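PDB 5B89: cysteine desulfurase from Thermococcus onnurineus, which probably takes sulfur from L-cysteine with the help of pyridoxal 5'-phosphate, passing it to a sulfur carrier and releasing L-alanine. Local coordinates for residues Glu36-Phe40 / Glu402-Phe406; Phe97-Phe102 / Pro280-Glu285; Lys176-His182 / Ala205-Ala211; Asn350-Leu354 / Leu413-Leu417. Numbering follows the deposited sequence.

Contact 1: Glu36-Phe40 / Glu402-Phe406; sequences EVIYF and EVETF
V37-Y39 run extended, with a short strand at I38-Y39, while the chain bends at E36 and F40. Beside them lies one turn of α-helix, E402-F406, closed by F406 N to E402 O at 3.0 Å. The nearest CA atoms are those of I38 and E402, 6.4 Å apart. Strand alternation sends I38 and F40 toward the helix, V37 and Y39 away.

The apolar contacts come first. I38 (chi1 m, chi2 t) lays CG2 3.7 Å from E402 CB and CD1 3.7 Å from T405 CG2, a branched chain bridging successive turns. F40 (chi1 m) puts CZ 4.1 Å from V403 CG2 and CE2 3.8 Å from F406 CB.

The aromatic contact is an offset edge-to-face pair: the edge of F40 meets the face of F406 (chi1 t), centroids 5.9 Å apart, planes at 66°.

The polar contact is indirect. One water donates to V37 O (2.9 Å) and E402 OE2 (2.7 Å) and accepts from Y39 N (2.9 Å), linking the carboxylate, also salt-bridged to R28, to the backbone.

The C-terminal helix 400-415 thus packs against strand 38-39, outermost within this chain in the smaller, four-strand α/β sheet; V403 and F406 also touch helix 309-329.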
loop_
_atom_site.group_PDB
_atom_site.type_symbol
_atom_site.label_atom_id
_atom_site.label_comp_id
_atom_site.label_asym_id
_atom_site.label_seq_id
_atom_site.Cartn_x
_atom_site.Cartn_y
_atom_site.Cartn_z
ATOM N N GLU B 36 -8.688 -8.004 27.175
ATOM C CA GLU B 36 -8.460 -6.709 27.776
ATOM C C GLU B 36 -9.492 -5.645 27.565
ATOM O O GLU B 36 -9.635 -4.784 28.350
ATOM C CB GLU B 36 -7.145 -6.108 27.255
ATOM C CG GLU B 36 -5.994 -7.054 27.203
ATOM C CD GLU B 36 -5.502 -7.442 28.556
ATOM O OE1 GLU B 36 -5.011 -8.548 28.694
ATOM O OE2 GLU B 36 -5.606 -6.637 29.459
ATOM N N VAL B 37 -10.167 -5.710 26.440
ATOM C CA VAL B 37 -11.190 -4.751 26.137
ATOM C C VAL B 37 -12.405 -5.440 25.433
ATOM O O VAL B 37 -12.274 -6.508 24.988
ATOM C CB VAL B 37 -10.685 -3.651 25.160
ATOM C CG1 VAL B 37 -9.543 -2.868 25.752
ATOM C CG2 VAL B 37 -10.277 -4.227 23.811
ATOM N N ILE B 38 -13.538 -4.751 25.372
ATOM C CA ILE B 38 -14.695 -5.190 24.630
ATOM C C ILE B 38 -14.551 -4.349 23.355
ATOM O O ILE B 38 -14.775 -3.204 23.366
ATOM C CB ILE B 38 -15.994 -4.873 25.356
ATOM C CG1 ILE B 38 -16.102 -5.775 26.574
ATOM C CG2 ILE B 38 -17.179 -5.132 24.450
ATOM C CD1 ILE B 38 -17.330 -5.511 27.420
ATOM N N TYR B 39 -14.114 -4.987 22.290
ATOM C CA TYR B 39 -13.836 -4.305 21.034
ATOM C C TYR B 39 -15.053 -4.331 20.081
ATOM O O TYR B 39 -15.318 -5.292 19.450
ATOM C CB TYR B 39 -12.598 -4.919 20.341
ATOM C CG TYR B 39 -12.102 -4.137 19.142
ATOM C CD1 TYR B 39 -11.306 -3.046 19.285
ATOM C CD2 TYR B 39 -12.479 -4.503 17.892
ATOM C CE1 TYR B 39 -10.880 -2.341 18.195
ATOM C CE2 TYR B 39 -12.056 -3.807 16.810
ATOM C CZ TYR B 39 -11.257 -2.739 16.969
ATOM O OH TYR B 39 -10.846 -2.046 15.888
ATOM N N PHE B 40 -15.710 -3.186 20.028
ATOM C CA PHE B 40 -16.885 -2.963 19.200
ATOM C C PHE B 40 -16.613 -1.910 18.108
ATOM O O PHE B 40 -17.429 -1.131 17.805
ATOM C CB PHE B 40 -18.090 -2.519 20.064
ATOM C CG PHE B 40 -18.754 -3.631 20.885
ATOM C CD1 PHE B 40 -18.399 -4.932 20.782
ATOM C CD2 PHE B 40 -19.763 -3.319 21.750
ATOM C CE1 PHE B 40 -19.021 -5.914 21.516
ATOM C CE2 PHE B 40 -20.407 -4.282 22.484
ATOM C CZ PHE B 40 -20.031 -5.581 22.384
ATOM N N GLU B 402 -20.482 -9.721 26.236
ATOM C CA GLU B 402 -20.070 -8.403 25.987
ATOM C C GLU B 402 -21.191 -7.385 25.698
ATOM O O GLU B 402 -21.136 -6.283 26.113
ATOM C CB GLU B 402 -19.044 -8.362 24.789
ATOM C CG GLU B 402 -17.689 -9.012 25.062
ATOM C CD GLU B 402 -16.749 -8.974 23.842
ATOM O OE1 GLU B 402 -17.253 -9.100 22.695
ATOM O OE2 GLU B 402 -15.490 -8.933 24.006
ATOM N N VAL B 403 -22.193 -7.846 24.913
ATOM C CA VAL B 403 -23.292 -7.013 24.640
ATOM C C VAL B 403 -24.045 -6.696 25.948
ATOM O O VAL B 403 -24.419 -5.587 26.140
ATOM C CB VAL B 403 -24.215 -7.707 23.590
ATOM C CG1 VAL B 403 -25.569 -7.011 23.453
ATOM C CG2 VAL B 403 -23.495 -7.715 22.197
ATOM N N GLU B 404 -24.181 -7.680 26.814
ATOM C CA GLU B 404 -24.853 -7.442 28.092
ATOM C C GLU B 404 -24.067 -6.445 28.971
ATOM O O GLU B 404 -24.625 -5.629 29.599
ATOM C CB GLU B 404 -25.145 -8.738 28.814
ATOM C CG GLU B 404 -26.046 -9.734 28.100
ATOM C CD GLU B 404 -27.484 -9.325 28.005
ATOM O OE1 GLU B 404 -27.862 -8.347 28.556
ATOM O OE2 GLU B 404 -28.188 -10.044 27.337
ATOM N N THR B 405 -22.740 -6.538 28.959
ATOM C CA THR B 405 -21.937 -5.589 29.682
ATOM C C THR B 405 -22.170 -4.176 29.129
ATOM O O THR B 405 -22.369 -3.284 29.826
ATOM C CB THR B 405 -20.461 -5.979 29.627
ATOM O OG1 THR B 405 -20.329 -7.245 30.197
ATOM C CG2 THR B 405 -19.557 -4.979 30.338
ATOM N N PHE B 406 -22.153 -4.051 27.803
ATOM C CA PHE B 406 -22.385 -2.824 27.116
ATOM C C PHE B 406 -23.759 -2.265 27.483
ATOM O O PHE B 406 -23.863 -1.140 27.758
ATOM C CB PHE B 406 -22.265 -3.049 25.571
ATOM C CG PHE B 406 -22.906 -2.009 24.729
ATOM C CD1 PHE B 406 -22.240 -0.900 24.397
ATOM C CD2 PHE B 406 -24.165 -2.177 24.230
ATOM C CE1 PHE B 406 -22.811 0.071 23.623
ATOM C CE2 PHE B 406 -24.744 -1.209 23.455
ATOM C CZ PHE B 406 -24.063 -0.081 23.160
HETATM O O HOH W 1 -13.439 -7.783 22.597
#

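Contact 2: Phe97-Phe102 / Pro280-Glu285; sequences FEEIVF and PPERFE
The 97-102 segment passes from a 3-10 turn (I100 N to F97 O, 3.3 Å) into a strand at I100; facing it, P280-E285 is a loop with a 3-10 turn at 282-284. The nearest CA atoms are those of E98 and P281, 5.0 Å apart. P281, joined to P280 by a cis peptide, turns its ring toward the strand: CB lies 3.4 Å from I100 O and 3.7 Å from E98 O. A compact, rigid proline suits so close an approach. P281 O then accepts from F284 N (3.0 Å), making the turn that brings F284 back; F284 CB packs 3.6 Å from V101 CG2. Finally E285 (chi1 m, chi2 t) extends so that OE2 accepts from F102 N at 2.9 Å, nearly linear at 178°. OE2 is also salt-bridged to R86 and OE1 hydrogen-bonded to the Y82 hydroxyl, both on helix 73-93. Here a carboxylate, not a further strand, accepts from an edge-strand NH: strand 100-103 is outermost within the chain in the seven-strand sheet of the PLP-binding aminotransferase fold.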
loop_
_atom_site.group_PDB
_atom_site.type_symbol
_atom_site.label_atom_id
_atom_site.label_comp_id
_atom_site.label_asym_id
_atom_site.label_seq_id
_atom_site.Cartn_x
_atom_site.Cartn_y
_atom_site.Cartn_z
ATOM N N PHE B 97 -7.590 -16.164 -10.849
ATOM C CA PHE B 97 -6.269 -15.604 -10.397
ATOM C C PHE B 97 -5.966 -14.313 -11.043
ATOM O O PHE B 97 -5.585 -13.329 -10.331
ATOM C CB PHE B 97 -5.218 -16.653 -10.824
ATOM C CG PHE B 97 -3.787 -16.286 -10.421
ATOM C CD1 PHE B 97 -3.314 -16.640 -9.177
ATOM C CD2 PHE B 97 -2.949 -15.650 -11.299
ATOM C CE1 PHE B 97 -1.979 -16.333 -8.856
ATOM C CE2 PHE B 97 -1.634 -15.310 -10.931
ATOM C CZ PHE B 97 -1.199 -15.700 -9.730
ATOM N N GLU B 98 -6.033 -14.177 -12.355
ATOM C CA GLU B 98 -5.593 -13.014 -13.033
ATOM C C GLU B 98 -6.436 -11.726 -12.885
ATOM O O GLU B 98 -6.040 -10.684 -13.319
ATOM C CB GLU B 98 -5.399 -13.286 -14.524
ATOM C CG GLU B 98 -6.589 -13.766 -15.255
ATOM C CD GLU B 98 -6.603 -15.294 -15.301
ATOM O OE1 GLU B 98 -6.291 -16.079 -14.354
ATOM O OE2 GLU B 98 -7.164 -15.675 -16.426
ATOM N N GLU B 99 -7.601 -11.953 -12.282
ATOM C CA GLU B 99 -8.528 -10.838 -12.082
ATOM C C GLU B 99 -8.299 -10.124 -10.721
ATOM O O GLU B 99 -9.041 -9.161 -10.443
ATOM C CB GLU B 99 -9.970 -11.322 -12.117
ATOM C CG GLU B 99 -10.387 -11.844 -13.510
ATOM C CD GLU B 99 -11.732 -12.591 -13.564
ATOM O OE1 GLU B 99 -12.514 -12.284 -14.591
ATOM O OE2 GLU B 99 -12.054 -13.357 -12.636
ATOM N N ILE B 100 -7.359 -10.630 -9.928
ATOM C CA ILE B 100 -7.063 -10.046 -8.589
ATOM C C ILE B 100 -5.862 -9.141 -8.613
ATOM O O ILE B 100 -4.781 -9.615 -9.033
ATOM C CB ILE B 100 -6.901 -11.111 -7.540
ATOM C CG1 ILE B 100 -8.146 -12.037 -7.392
ATOM C CG2 ILE B 100 -6.441 -10.555 -6.212
ATOM C CD1 ILE B 100 -9.350 -11.235 -7.012
ATOM N N VAL B 101 -6.046 -7.870 -8.236
ATOM C CA VAL B 101 -4.935 -6.896 -8.127
ATOM C C VAL B 101 -4.832 -6.511 -6.650
ATOM O O VAL B 101 -5.822 -6.178 -5.993
ATOM C CB VAL B 101 -5.217 -5.682 -8.967
ATOM C CG1 VAL B 101 -4.218 -4.509 -8.836
ATOM C CG2 VAL B 101 -5.326 -6.043 -10.486
ATOM N N PHE B 102 -3.615 -6.479 -6.106
ATOM C CA PHE B 102 -3.402 -5.978 -4.774
ATOM C C PHE B 102 -3.119 -4.497 -4.791
ATOM O O PHE B 102 -2.341 -3.956 -5.572
ATOM C CB PHE B 102 -2.275 -6.746 -4.082
ATOM C CG PHE B 102 -2.611 -8.172 -3.768
ATOM C CD1 PHE B 102 -3.625 -8.429 -2.860
ATOM C CD2 PHE B 102 -1.929 -9.260 -4.309
ATOM C CE1 PHE B 102 -3.976 -9.727 -2.536
ATOM C CE2 PHE B 102 -2.268 -10.552 -3.941
ATOM C CZ PHE B 102 -3.232 -10.805 -3.032
ATOM N N PRO B 280 -2.195 -8.963 -17.330
ATOM C CA PRO B 280 -2.732 -9.050 -15.938
ATOM C C PRO B 280 -2.342 -10.298 -15.245
ATOM O O PRO B 280 -2.175 -11.368 -15.876
ATOM C CB PRO B 280 -4.246 -9.008 -16.200
ATOM C CG PRO B 280 -4.395 -8.296 -17.470
ATOM C CD PRO B 280 -3.324 -8.847 -18.289
ATOM N N PRO B 281 -2.211 -10.301 -13.901
ATOM C CA PRO B 281 -2.492 -9.128 -13.053
ATOM C C PRO B 281 -1.275 -8.203 -12.867
ATOM O O PRO B 281 -1.449 -7.073 -12.418
ATOM C CB PRO B 281 -2.784 -9.771 -11.730
ATOM C CG PRO B 281 -2.014 -11.046 -11.718
ATOM C CD PRO B 281 -1.960 -11.521 -13.138
ATOM N N GLU B 282 -0.079 -8.625 -13.265
ATOM C CA GLU B 282 1.144 -7.797 -13.081
ATOM C C GLU B 282 1.072 -6.522 -13.823
ATOM O O GLU B 282 1.720 -5.516 -13.381
ATOM C CB GLU B 282 2.371 -8.586 -13.535
ATOM C CG GLU B 282 2.728 -9.723 -12.638
ATOM C CD GLU B 282 1.887 -11.003 -12.865
ATOM O OE1 GLU B 282 1.128 -11.081 -13.886
ATOM O OE2 GLU B 282 2.006 -11.945 -12.032
ATOM N N ARG B 283 0.295 -6.373 -14.923
ATOM C CA ARG B 283 0.098 -5.140 -15.631
ATOM C C ARG B 283 -0.336 -4.005 -14.691
ATOM O O ARG B 283 -0.121 -2.847 -14.989
ATOM C CB ARG B 283 -0.999 -5.327 -16.739
ATOM C CG ARG B 283 -1.274 -4.146 -17.590
ATOM C CD ARG B 283 -2.429 -4.328 -18.605
ATOM N NE ARG B 283 -2.086 -5.336 -19.545
ATOM C CZ ARG B 283 -2.973 -5.794 -20.451
ATOM N NH1 ARG B 283 -4.233 -5.347 -20.430
ATOM N NH2 ARG B 283 -2.608 -6.710 -21.342
ATOM N N PHE B 284 -1.051 -4.387 -13.622
ATOM C CA PHE B 284 -1.696 -3.412 -12.717
ATOM C C PHE B 284 -0.917 -3.142 -11.450
ATOM O O PHE B 284 -1.380 -2.275 -10.674
ATOM C CB PHE B 284 -3.143 -3.906 -12.468
ATOM C CG PHE B 284 -3.933 -4.068 -13.732
ATOM C CD1 PHE B 284 -4.107 -3.031 -14.546
ATOM C CD2 PHE B 284 -4.478 -5.259 -14.078
ATOM C CE1 PHE B 284 -4.814 -3.183 -15.738
ATOM C CE2 PHE B 284 -5.254 -5.397 -15.256
ATOM C CZ PHE B 284 -5.376 -4.361 -16.075
ATOM N N GLU B 285 0.167 -3.877 -11.197
ATOM C CA GLU B 285 0.842 -3.829 -9.933
ATOM C C GLU B 285 2.244 -3.197 -10.099
ATOM O O GLU B 285 3.178 -3.908 -10.443
ATOM C CB GLU B 285 0.950 -5.200 -9.325
ATOM C CG GLU B 285 -0.378 -5.785 -8.949
ATOM C CD GLU B 285 -0.294 -7.099 -8.193
ATOM O OE1 GLU B 285 0.762 -7.868 -8.108
ATOM O OE2 GLU B 285 -1.357 -7.481 -7.618
#

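Contact 3: Lys176-His182 / Ala205-Ala211; sequences KLVAVQH and AIFVVDA. With PLP (pyridoxal-5'-phosphate), chain G.
Two parallel strands, 177-181 and 206-210, lie side by side with axes 4.7 Å apart at closest and crossing at -18°. Their register is exact, L177 opposite I206 through Q181 opposite D210. Six hydrogen bonds of 2.8-3.0 Å alternate along the seam: I206 N to K176 O, V178 N to I206 O, V208 N to V178 O, V180 N to V208 O, D210 N to V180 O and H182 N to D210 O.

On the face of L177, A179 and Q181, L177 (chi1 t) spans two neighbours, CD1 lying 4.0 Å from I206 CG2 and 3.9 Å from V208 CG2; beside it the small A179 makes a hollow for V208, with CB atoms 4.1 Å apart. On the other face the F207 ring (chi1 t) leans across the seam to the valines, CD1 3.9 Å from V178 CG1 and CZ 3.8 Å from V180 CG2, while A205 CB fits 3.8 Å from V178 CG2. β-branched residues suit this extended backbone.

At the C-terminal end D210 OD2 approaches PLP N1 at 2.6 Å, while OD1 is hydrogen-bonded to A212 N. Helix 193-203 covers the F207 face, completing a β-α-β unit of the PLP-dependent transferase fold, whose strand-end aspartate meets the cofactor's pyridine nitrogen.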
loop_
_atom_site.group_PDB
_atom_site.type_symbol
_atom_site.label_atom_id
_atom_site.label_comp_id
_atom_site.label_asym_id
_atom_site.label_seq_id
_atom_site.Cartn_x
_atom_site.Cartn_y
_atom_site.Cartn_z
ATOM N N LYS B 176 -23.814 4.708 -17.640
ATOM C CA LYS B 176 -22.584 4.137 -18.091
ATOM C C LYS B 176 -21.947 3.225 -17.009
ATOM O O LYS B 176 -21.330 2.191 -17.342
ATOM C CB LYS B 176 -21.629 5.241 -18.510
ATOM C CG LYS B 176 -20.282 4.806 -19.091
ATOM C CD LYS B 176 -20.533 4.569 -20.540
ATOM C CE LYS B 176 -19.242 4.252 -21.245
ATOM N NZ LYS B 176 -19.629 4.072 -22.680
ATOM N N LEU B 177 -22.114 3.663 -15.771
ATOM C CA LEU B 177 -21.446 2.966 -14.635
ATOM C C LEU B 177 -22.352 3.197 -13.417
ATOM O O LEU B 177 -22.894 4.270 -13.214
ATOM C CB LEU B 177 -20.056 3.521 -14.462
ATOM C CG LEU B 177 -19.196 2.833 -13.335
ATOM C CD1 LEU B 177 -17.718 2.775 -13.740
ATOM C CD2 LEU B 177 -19.351 3.508 -12.002
ATOM N N VAL B 178 -22.381 2.146 -12.618
ATOM C CA VAL B 178 -23.155 2.087 -11.349
ATOM C C VAL B 178 -22.124 1.657 -10.279
ATOM O O VAL B 178 -21.495 0.574 -10.481
ATOM C CB VAL B 178 -24.268 1.136 -11.426
ATOM C CG1 VAL B 178 -25.016 1.008 -10.103
ATOM C CG2 VAL B 178 -25.322 1.492 -12.501
ATOM N N ALA B 179 -22.035 2.415 -9.201
ATOM C CA ALA B 179 -21.163 2.081 -8.095
ATOM C C ALA B 179 -21.965 2.022 -6.814
ATOM O O ALA B 179 -22.588 2.961 -6.456
ATOM C CB ALA B 179 -20.055 3.093 -7.968
ATOM N N VAL B 180 -21.913 0.898 -6.129
ATOM C CA VAL B 180 -22.652 0.782 -4.878
ATOM C C VAL B 180 -21.875 0.045 -3.796
ATOM O O VAL B 180 -21.067 -0.795 -4.048
ATOM C CB VAL B 180 -23.998 0.072 -5.052
ATOM C CG1 VAL B 180 -24.851 0.779 -6.118
ATOM C CG2 VAL B 180 -23.774 -1.360 -5.417
ATOM N N GLN B 181 -22.212 0.384 -2.566
ATOM C CA GLN B 181 -21.632 -0.285 -1.457
ATOM C C GLN B 181 -22.491 -1.511 -1.191
ATOM O O GLN B 181 -23.622 -1.499 -1.379
ATOM C CB GLN B 181 -21.631 0.614 -0.226
ATOM C CG GLN B 181 -22.998 0.857 0.309
ATOM C CD GLN B 181 -23.107 1.982 1.318
ATOM O OE1 GLN B 181 -22.158 2.635 1.657
ATOM N NE2 GLN B 181 -24.287 2.167 1.796
ATOM N N HIS B 182 -21.885 -2.590 -0.776
ATOM C CA HIS B 182 -22.604 -3.745 -0.366
ATOM C C HIS B 182 -23.285 -3.538 0.977
ATOM O O HIS B 182 -24.481 -3.897 1.188
ATOM C CB HIS B 182 -21.659 -4.945 -0.344
ATOM C CG HIS B 182 -22.253 -6.255 -0.233
ATOM N ND1 HIS B 182 -21.495 -7.415 -0.362
ATOM C CD2 HIS B 182 -23.520 -6.687 0.025
ATOM C CE1 HIS B 182 -22.252 -8.475 -0.228
ATOM N NE2 HIS B 182 -23.486 -8.057 0.008
ATOM N N ALA B 205 -24.734 -1.318 -17.992
ATOM C CA ALA B 205 -23.929 -0.429 -17.178
ATOM C C ALA B 205 -22.782 -1.257 -16.545
ATOM O O ALA B 205 -23.016 -2.378 -16.107
ATOM C CB ALA B 205 -24.801 0.136 -16.046
ATOM N N ILE B 206 -21.629 -0.643 -16.429
ATOM C CA ILE B 206 -20.504 -1.234 -15.666
ATOM C C ILE B 206 -20.936 -1.224 -14.161
ATOM O O ILE B 206 -21.453 -0.214 -13.728
ATOM C CB ILE B 206 -19.258 -0.483 -15.880
ATOM C CG1 ILE B 206 -18.825 -0.605 -17.357
ATOM C CG2 ILE B 206 -18.131 -0.992 -14.894
ATOM C CD1 ILE B 206 -17.772 0.395 -17.716
ATOM N N PHE B 207 -20.716 -2.344 -13.483
ATOM C CA PHE B 207 -21.111 -2.485 -12.053
ATOM C C PHE B 207 -19.854 -2.593 -11.108
ATOM O O PHE B 207 -19.132 -3.558 -11.265
ATOM C CB PHE B 207 -22.028 -3.677 -11.940
ATOM C CG PHE B 207 -22.810 -3.728 -10.608
ATOM C CD1 PHE B 207 -23.562 -2.648 -10.184
ATOM C CD2 PHE B 207 -22.736 -4.878 -9.844
ATOM C CE1 PHE B 207 -24.279 -2.754 -8.974
ATOM C CE2 PHE B 207 -23.408 -4.987 -8.658
ATOM C CZ PHE B 207 -24.203 -3.954 -8.227
ATOM N N VAL B 208 -19.778 -1.643 -10.267
ATOM C CA VAL B 208 -18.678 -1.531 -9.283
ATOM C C VAL B 208 -19.233 -1.728 -7.887
ATOM O O VAL B 208 -20.173 -1.025 -7.486
ATOM C CB VAL B 208 -18.047 -0.197 -9.408
ATOM C CG1 VAL B 208 -16.853 -0.011 -8.439
ATOM C CG2 VAL B 208 -17.567 0.157 -10.813
ATOM N N VAL B 209 -18.600 -2.638 -7.144
ATOM C CA VAL B 209 -19.101 -2.989 -5.792
ATOM C C VAL B 209 -17.983 -2.590 -4.747
ATOM O O VAL B 209 -16.854 -3.097 -4.830
ATOM C CB VAL B 209 -19.459 -4.435 -5.623
ATOM C CG1 VAL B 209 -19.954 -4.759 -4.236
ATOM C CG2 VAL B 209 -20.530 -4.831 -6.642
ATOM N N ASP B 210 -18.353 -1.776 -3.783
ATOM C CA ASP B 210 -17.520 -1.485 -2.604
ATOM C C ASP B 210 -17.900 -2.493 -1.555
ATOM O O ASP B 210 -18.967 -2.371 -0.877
ATOM C CB ASP B 210 -17.735 -0.035 -2.108
ATOM C CG ASP B 210 -17.066 0.306 -0.752
ATOM O OD1 ASP B 210 -16.496 -0.643 -0.181
ATOM O OD2 ASP B 210 -17.280 1.457 -0.260
ATOM N N ALA B 211 -17.085 -3.555 -1.372
ATOM C CA ALA B 211 -17.310 -4.656 -0.464
ATOM C C ALA B 211 -16.453 -4.468 0.821
ATOM O O ALA B 211 -16.229 -5.482 1.516
ATOM C CB ALA B 211 -17.079 -5.970 -1.146
HETATM N N1 PLP G . -16.086 1.746 2.001
HETATM C C2 PLP G . -16.747 1.242 3.079
HETATM C C2A PLP G . -18.195 0.818 2.979
HETATM C C3 PLP G . -16.027 1.181 4.286
HETATM O O3 PLP G . -16.637 0.682 5.390
HETATM C C4 PLP G . -14.659 1.552 4.324
HETATM C C4A PLP G . -13.928 1.516 5.724
HETATM C C5 PLP G . -14.045 1.986 3.121
HETATM C C6 PLP G . -14.769 2.104 1.954
HETATM C C5A PLP G . -12.587 2.431 3.171
HETATM O O4P PLP G . -11.748 1.270 3.455
HETATM P P PLP G . -10.253 1.643 3.611
HETATM O O1P PLP G . -9.631 0.381 3.974
HETATM O O2P PLP G . -10.204 2.666 4.748
HETATM O O3P PLP G . -9.795 2.244 2.366
#

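Contact 4: Asn350-Leu354 / Leu413-Leu417; sequences NVPGL and LVKGL
A type II β-turn, V351-L354, packs on the last turn of helix 400-415 in the smaller α/β part of the fold, where the turn links strand 346-349 to helix 356-365. It is closed by L354 N to V351 O at 3.1 Å. P352 at phi/psi -57/130 suits its second position; G353 at 94/-11 suits the third, where a CB would jam against the preceding carbonyl. Opposite, L413-K415 is helical and the chain then loosens through G416, with L417 N still bonded to V414 O at 3.2 Å. The backbones stay well apart, V351 CA to V414 CA measuring 7.6 Å, so it is mainly apolar side chains that fill the gap, and no hydrogen bond crosses it. V351 (chi1 t) points CG1 among three residues: 4.0 Å from L413 CD2, 4.4 Å from V414 CG2 and 3.8 Å from L417 CD1. V351, L354 and L413 also touch helix 356-365. Flexible, branched leucines suit this irregular gap; L354 (chi1 m, chi2 t) lays CD1 3.6 Å from L413 CD2 and brings CG to 3.5 Å from L417 CD2.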
loop_
_atom_site.group_PDB
_atom_site.type_symbol
_atom_site.label_atom_id
_atom_site.label_comp_id
_atom_site.label_asym_id
_atom_site.label_seq_id
_atom_site.Cartn_x
_atom_site.Cartn_y
_atom_site.Cartn_z
ATOM N N ASN B 350 -27.599 7.011 19.075
ATOM C CA ASN B 350 -27.321 8.267 19.748
ATOM C C ASN B 350 -28.064 8.315 21.075
ATOM O O ASN B 350 -29.062 7.727 21.235
ATOM C CB ASN B 350 -27.721 9.502 18.938
ATOM C CG ASN B 350 -26.618 10.017 18.052
ATOM O OD1 ASN B 350 -25.525 10.216 18.462
ATOM N ND2 ASN B 350 -26.948 10.249 16.833
ATOM N N VAL B 351 -27.503 9.054 21.998
ATOM C CA VAL B 351 -28.143 9.290 23.288
ATOM C C VAL B 351 -28.626 10.738 23.303
ATOM O O VAL B 351 -27.843 11.609 23.177
ATOM C CB VAL B 351 -27.209 9.044 24.475
ATOM C CG1 VAL B 351 -27.952 9.340 25.774
ATOM C CG2 VAL B 351 -26.707 7.617 24.477
ATOM N N PRO B 352 -29.932 10.942 23.409
ATOM C CA PRO B 352 -30.497 12.331 23.382
ATOM C C PRO B 352 -29.883 13.179 24.465
ATOM O O PRO B 352 -29.713 12.699 25.592
ATOM C CB PRO B 352 -31.956 12.096 23.646
ATOM C CG PRO B 352 -32.228 10.740 23.147
ATOM C CD PRO B 352 -30.984 9.936 23.569
ATOM N N GLY B 353 -29.410 14.362 24.093
ATOM C CA GLY B 353 -28.702 15.208 25.048
ATOM C C GLY B 353 -27.199 15.152 25.131
ATOM O O GLY B 353 -26.602 16.004 25.765
ATOM N N LEU B 354 -26.566 14.166 24.477
ATOM C CA LEU B 354 -25.161 13.907 24.573
ATOM C C LEU B 354 -24.527 13.777 23.184
ATOM O O LEU B 354 -25.060 13.100 22.328
ATOM C CB LEU B 354 -24.917 12.580 25.308
ATOM C CG LEU B 354 -25.162 12.559 26.800
ATOM C CD1 LEU B 354 -24.630 11.206 27.295
ATOM C CD2 LEU B 354 -24.437 13.688 27.522
ATOM N N LEU B 413 -25.451 5.031 32.013
ATOM C CA LEU B 413 -25.332 6.295 31.400
ATOM C C LEU B 413 -26.630 7.015 31.275
ATOM O O LEU B 413 -26.692 8.166 31.560
ATOM C CB LEU B 413 -24.657 6.117 30.026
ATOM C CG LEU B 413 -24.304 7.296 29.176
ATOM C CD1 LEU B 413 -23.393 6.750 28.086
ATOM C CD2 LEU B 413 -25.457 7.950 28.519
ATOM N N VAL B 414 -27.618 6.360 30.730
ATOM C CA VAL B 414 -28.929 6.962 30.493
ATOM C C VAL B 414 -29.578 7.385 31.830
ATOM O O VAL B 414 -30.042 8.492 31.961
ATOM C CB VAL B 414 -29.790 5.985 29.669
ATOM C CG1 VAL B 414 -31.246 6.399 29.588
ATOM C CG2 VAL B 414 -29.188 5.884 28.240
ATOM N N LYS B 415 -29.550 6.483 32.812
ATOM C CA LYS B 415 -30.059 6.874 34.180
ATOM C C LYS B 415 -29.314 8.023 34.817
ATOM O O LYS B 415 -29.863 8.770 35.601
ATOM C CB LYS B 415 -29.979 5.610 35.057
ATOM C CG LYS B 415 -31.010 4.575 34.671
ATOM C CD LYS B 415 -30.801 3.262 35.387
ATOM C CE LYS B 415 -32.021 2.400 35.128
ATOM N NZ LYS B 415 -32.171 1.031 35.748
ATOM N N GLY B 416 -28.043 8.172 34.515
ATOM C CA GLY B 416 -27.275 9.296 35.003
ATOM C C GLY B 416 -27.471 10.645 34.340
ATOM O O GLY B 416 -26.822 11.583 34.774
ATOM N N LEU B 417 -28.321 10.778 33.315
ATOM C CA LEU B 417 -28.363 12.041 32.528
ATOM C C LEU B 417 -28.848 13.258 33.344
ATOM O O LEU B 417 -30.033 13.385 33.595
ATOM C CB LEU B 417 -29.175 11.871 31.240
ATOM C CG LEU B 417 -28.451 11.058 30.146
ATOM C CD1 LEU B 417 -29.445 10.570 29.086
ATOM C CD2 LEU B 417 -27.355 11.841 29.472
#

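How the contacts relate
Contacts 1 and 4 share helix 400-415, one at its first turns and the other at its last, with centres about 19 Å apart; their segments alternate along the chain. Contacts 2 and 3 both reach the seven-strand sheet, contact 2 through its edge strand 100-103 and contact 3 through two inner strands, centres also about 19 Å apart. Contact 3 alone touches PLP, through D210. The E285 side chain of contact 2 lies about 10 Å from a bound PLP that is not the one at D210; T288, close after E285, belongs to the site of the other subunit's PLP. F40 of contact 1 is about 12 Å from bound alanine. About 35 Å separates the centres of contacts 1 and 3.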